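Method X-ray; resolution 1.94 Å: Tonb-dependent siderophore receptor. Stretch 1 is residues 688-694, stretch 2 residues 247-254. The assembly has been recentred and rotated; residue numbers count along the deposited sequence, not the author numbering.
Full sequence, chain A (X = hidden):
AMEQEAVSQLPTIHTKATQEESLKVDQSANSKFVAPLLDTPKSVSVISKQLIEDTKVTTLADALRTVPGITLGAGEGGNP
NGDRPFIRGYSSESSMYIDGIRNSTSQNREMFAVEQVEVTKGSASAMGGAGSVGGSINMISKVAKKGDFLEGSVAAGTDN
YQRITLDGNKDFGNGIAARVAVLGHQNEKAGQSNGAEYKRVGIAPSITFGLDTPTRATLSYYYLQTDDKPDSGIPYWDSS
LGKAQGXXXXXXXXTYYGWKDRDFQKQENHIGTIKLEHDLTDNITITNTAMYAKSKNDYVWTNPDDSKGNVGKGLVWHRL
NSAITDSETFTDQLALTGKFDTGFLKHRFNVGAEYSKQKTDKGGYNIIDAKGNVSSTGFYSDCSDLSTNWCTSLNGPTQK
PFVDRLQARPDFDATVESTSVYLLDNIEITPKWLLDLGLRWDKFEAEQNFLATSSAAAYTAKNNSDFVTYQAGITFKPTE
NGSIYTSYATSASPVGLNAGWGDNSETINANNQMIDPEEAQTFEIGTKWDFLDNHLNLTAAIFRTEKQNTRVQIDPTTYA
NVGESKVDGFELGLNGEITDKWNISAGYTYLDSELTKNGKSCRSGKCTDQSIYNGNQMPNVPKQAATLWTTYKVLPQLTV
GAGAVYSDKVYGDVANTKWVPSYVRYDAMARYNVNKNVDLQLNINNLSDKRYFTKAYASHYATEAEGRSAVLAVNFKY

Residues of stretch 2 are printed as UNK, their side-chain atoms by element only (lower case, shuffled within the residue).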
# COMPACT_ATOMS: atom_id res chain seq x y z
N SER A 688 1.28 10.88 -22.74
CA SER A 688 2.45 11.45 -23.40
C SER A 688 3.63 10.47 -23.49
O SER A 688 4.69 10.86 -23.93
CB SER A 688 2.90 12.73 -22.69
OG SER A 688 3.39 12.45 -21.38
N ASP A 689 3.45 9.22 -23.06
CA ASP A 689 4.52 8.21 -23.07
C ASP A 689 5.77 8.68 -22.31
O ASP A 689 6.91 8.48 -22.71
CB ASP A 689 4.88 7.81 -24.50
CG ASP A 689 5.52 6.44 -24.57
OD1 ASP A 689 5.37 5.63 -23.62
OD2 ASP A 689 6.19 6.18 -25.59
N LYS A 690 5.53 9.31 -21.17
CA LYS A 690 6.61 9.84 -20.36
C LYS A 690 7.40 8.66 -19.72
O LYS A 690 6.81 7.73 -19.19
CB LYS A 690 5.99 10.70 -19.26
CG LYS A 690 6.95 11.27 -18.24
CD LYS A 690 7.86 12.32 -18.83
CE LYS A 690 8.86 12.73 -17.78
NZ LYS A 690 9.73 13.87 -18.21
N ARG A 691 8.72 8.75 -19.79
CA ARG A 691 9.62 7.90 -19.01
C ARG A 691 9.85 8.52 -17.65
O ARG A 691 10.49 9.59 -17.49
CB ARG A 691 10.96 7.72 -19.74
CG ARG A 691 11.96 6.80 -19.03
CD ARG A 691 13.29 6.80 -19.79
NE ARG A 691 14.32 5.88 -19.26
CZ ARG A 691 15.39 6.25 -18.59
NH1 ARG A 691 15.58 7.51 -18.26
NH2 ARG A 691 16.27 5.35 -18.18
N TYR A 692 9.32 7.85 -16.63
CA TYR A 692 9.52 8.28 -15.26
C TYR A 692 9.60 7.06 -14.35
O TYR A 692 9.46 5.91 -14.80
CB TYR A 692 8.41 9.27 -14.82
CG TYR A 692 7.02 8.69 -14.64
CD1 TYR A 692 6.22 8.40 -15.73
CD2 TYR A 692 6.52 8.43 -13.36
CE1 TYR A 692 4.96 7.86 -15.57
CE2 TYR A 692 5.27 7.88 -13.18
CZ TYR A 692 4.48 7.63 -14.28
OH TYR A 692 3.22 7.09 -14.10
N PHE A 693 9.89 7.34 -13.07
CA PHE A 693 10.18 6.33 -12.08
C PHE A 693 9.27 6.47 -10.85
O PHE A 693 9.21 7.54 -10.24
CB PHE A 693 11.65 6.44 -11.69
CG PHE A 693 12.58 6.17 -12.84
CD1 PHE A 693 12.93 7.19 -13.69
CD2 PHE A 693 13.00 4.88 -13.13
CE1 PHE A 693 13.72 6.93 -14.78
CE2 PHE A 693 13.81 4.63 -14.22
CZ PHE A 693 14.14 5.64 -15.06
N THR A 694 8.61 5.37 -10.50
CA THR A 694 7.67 5.31 -9.38
C THR A 694 8.28 4.80 -8.08
O THR A 694 7.67 4.93 -7.03
CB THR A 694 6.50 4.41 -9.73
OG1 THR A 694 7.02 3.18 -10.24
CG2 THR A 694 5.63 5.07 -10.75
N UNK A 247 20.95 9.72 -10.85
CA UNK A 247 19.68 9.36 -11.40
C UNK A 247 19.82 8.02 -12.10
O UNK A 247 20.93 7.53 -12.31
c UNK A 247 19.69 13.07 -13.64
c UNK A 247 18.78 11.69 -11.74
n UNK A 247 19.33 14.01 -14.74
c UNK A 247 19.24 10.41 -12.40
c UNK A 247 18.48 12.76 -12.77
N UNK A 248 18.69 7.45 -12.50
CA UNK A 248 18.80 6.21 -13.25
C UNK A 248 19.59 6.39 -14.58
O UNK A 248 19.57 7.46 -15.18
c UNK A 248 17.34 5.84 -13.51
c UNK A 248 17.30 7.78 -12.16
c UNK A 248 16.58 6.49 -12.39
N UNK A 249 20.29 5.34 -14.99
CA UNK A 249 21.07 5.33 -16.21
C UNK A 249 20.26 5.80 -17.39
O UNK A 249 19.06 5.52 -17.50
c UNK A 249 21.61 3.93 -16.47
N UNK A 250 20.92 6.50 -18.30
CA UNK A 250 20.27 6.94 -19.55
C UNK A 250 20.30 5.80 -20.56
O UNK A 250 21.26 5.66 -21.34
c UNK A 250 20.97 9.35 -19.17
c UNK A 250 19.56 9.95 -19.12
o UNK A 250 18.74 9.64 -20.01
o UNK A 250 19.27 10.72 -18.19
c UNK A 250 21.05 8.15 -20.10
N UNK A 251 19.27 4.96 -20.51
CA UNK A 251 19.10 3.85 -21.41
C UNK A 251 17.71 3.95 -22.00
O UNK A 251 16.87 4.71 -21.50
c UNK A 251 18.24 2.37 -19.57
c UNK A 251 20.66 2.38 -20.14
c UNK A 251 19.26 2.49 -20.70
N UNK A 252 17.49 3.20 -23.06
CA UNK A 252 16.22 3.29 -23.79
C UNK A 252 15.02 3.02 -22.88
O UNK A 252 15.05 2.11 -22.05
c UNK A 252 13.98 1.65 -28.00
c UNK A 252 15.10 2.52 -25.94
n UNK A 252 14.06 0.68 -29.13
c UNK A 252 16.20 2.29 -24.92
c UNK A 252 15.15 1.47 -27.04
N UNK A 253 13.97 3.80 -23.06
CA UNK A 253 12.74 3.60 -22.33
C UNK A 253 12.28 2.16 -22.45
O UNK A 253 12.35 1.56 -23.52
n UNK A 253 8.26 5.64 -21.84
c UNK A 253 9.33 5.52 -22.59
c UNK A 253 10.34 4.48 -22.16
o UNK A 253 9.53 6.23 -23.57
c UNK A 253 11.66 4.57 -22.87
N UNK A 254 11.82 1.57 -21.35
CA UNK A 254 11.30 0.21 -21.39
C UNK A 254 12.33 -0.90 -21.48
O UNK A 254 11.98 -2.03 -21.73
O HOH W 1 17.74 8.62 -16.75
O HOH W 2 14.60 3.02 -19.35
O HOH W 3 8.84 8.95 -24.51
O HOH W 4 8.46 4.72 -25.96

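Position 247 carries four carbons in a row ending in a nitrogen, an unbranched amine chain whose end leads away from stretch 1; its nearest approach is its CB, 6.9 Å from CE1 of Phe-693. This is Lys-247, exposed and without a part in the contact.

At position 248 three carbons close a ring onto the backbone nitrogen, which only proline does. Its CB lies 3.6 Å from CZ of Phe-693, over the face of the aromatic ring. With the residue named Pro-248, the finer geometry can be read: CG sits 3.6 Å from the centroid of the Phe-693 ring, 8° off the normal, so a C-H group rests almost squarely on the pi cloud. Both residues are buried, and each points its CA-to-CB bond toward the other stretch.

Position 249 has a single side-chain carbon, pointing away from stretch 1, and is therefore Ala-249. Its contribution comes from the backbone: NH2 of Arg-691 donates a hydrogen bond to O of Ala-249 at 2.9 Å, with the carbonyl near the guanidinium plane, where the N-H groups point.

Position 250 shows three carbons, the third carrying two oxygens; that is a carboxylate one methylene longer than aspartate, hence Glu-250. Its CA-to-CB bond points away, yet the end of the side chain comes nearer, leaving OE1 4.2 Å from NH1 of Arg-691. The oxygen lies well out of the guanidinium plane and no N-H points at it, so the attraction is one of charge, beyond salt-bridge range. Water 1 adds a wet link, accepting from NH1 of Arg-691 at 2.9 Å and donating to O of Pro-248 at 2.7 Å.

Position 251 holds one carbon bearing two more, a beta-branched, wholly apolar group: Val-251. Its CG2 is 3.8 Å from NH2 of Arg-691. Its carbonyl O lies over one face of the guanidinium, 3.4 Å from the same NH2, but at too poor an angle for a hydrogen bond.

Position 252 again has four carbons in a row ending in nitrogen, and points away: Lys-252. Only its backbone reaches across, through water 2, which donates to O of Lys-252 and accepts from NE of Arg-691, both at 2.9 Å.

Position 253 has three carbons, the third carrying one oxygen and one nitrogen, an amide that identifies Gln-253. Extended through two t rotamers, it brings NE2 to donate to O of Asp-689 at 3.3 Å. On the acceptor side, OE1 receives water 4 at 3.0 Å, and that water also donates to OD2 of Asp-689 at 2.7 Å.

Position 254 has no side-chain atoms and a phi of 76°, a value that favours glycine: Gly-254, which makes no contact here.

The rule is a long arginine laid along a loop. Arg-691, t at its first three chi angles, reads backbone carbonyls directly and through water, while Gln-253 returns the gesture to the backbone of Asp-689. The proline-phenylalanine packing supplies a dry, buried patch beside this polar network.

Stretch 2, residues 247-254: KPAEVKQG
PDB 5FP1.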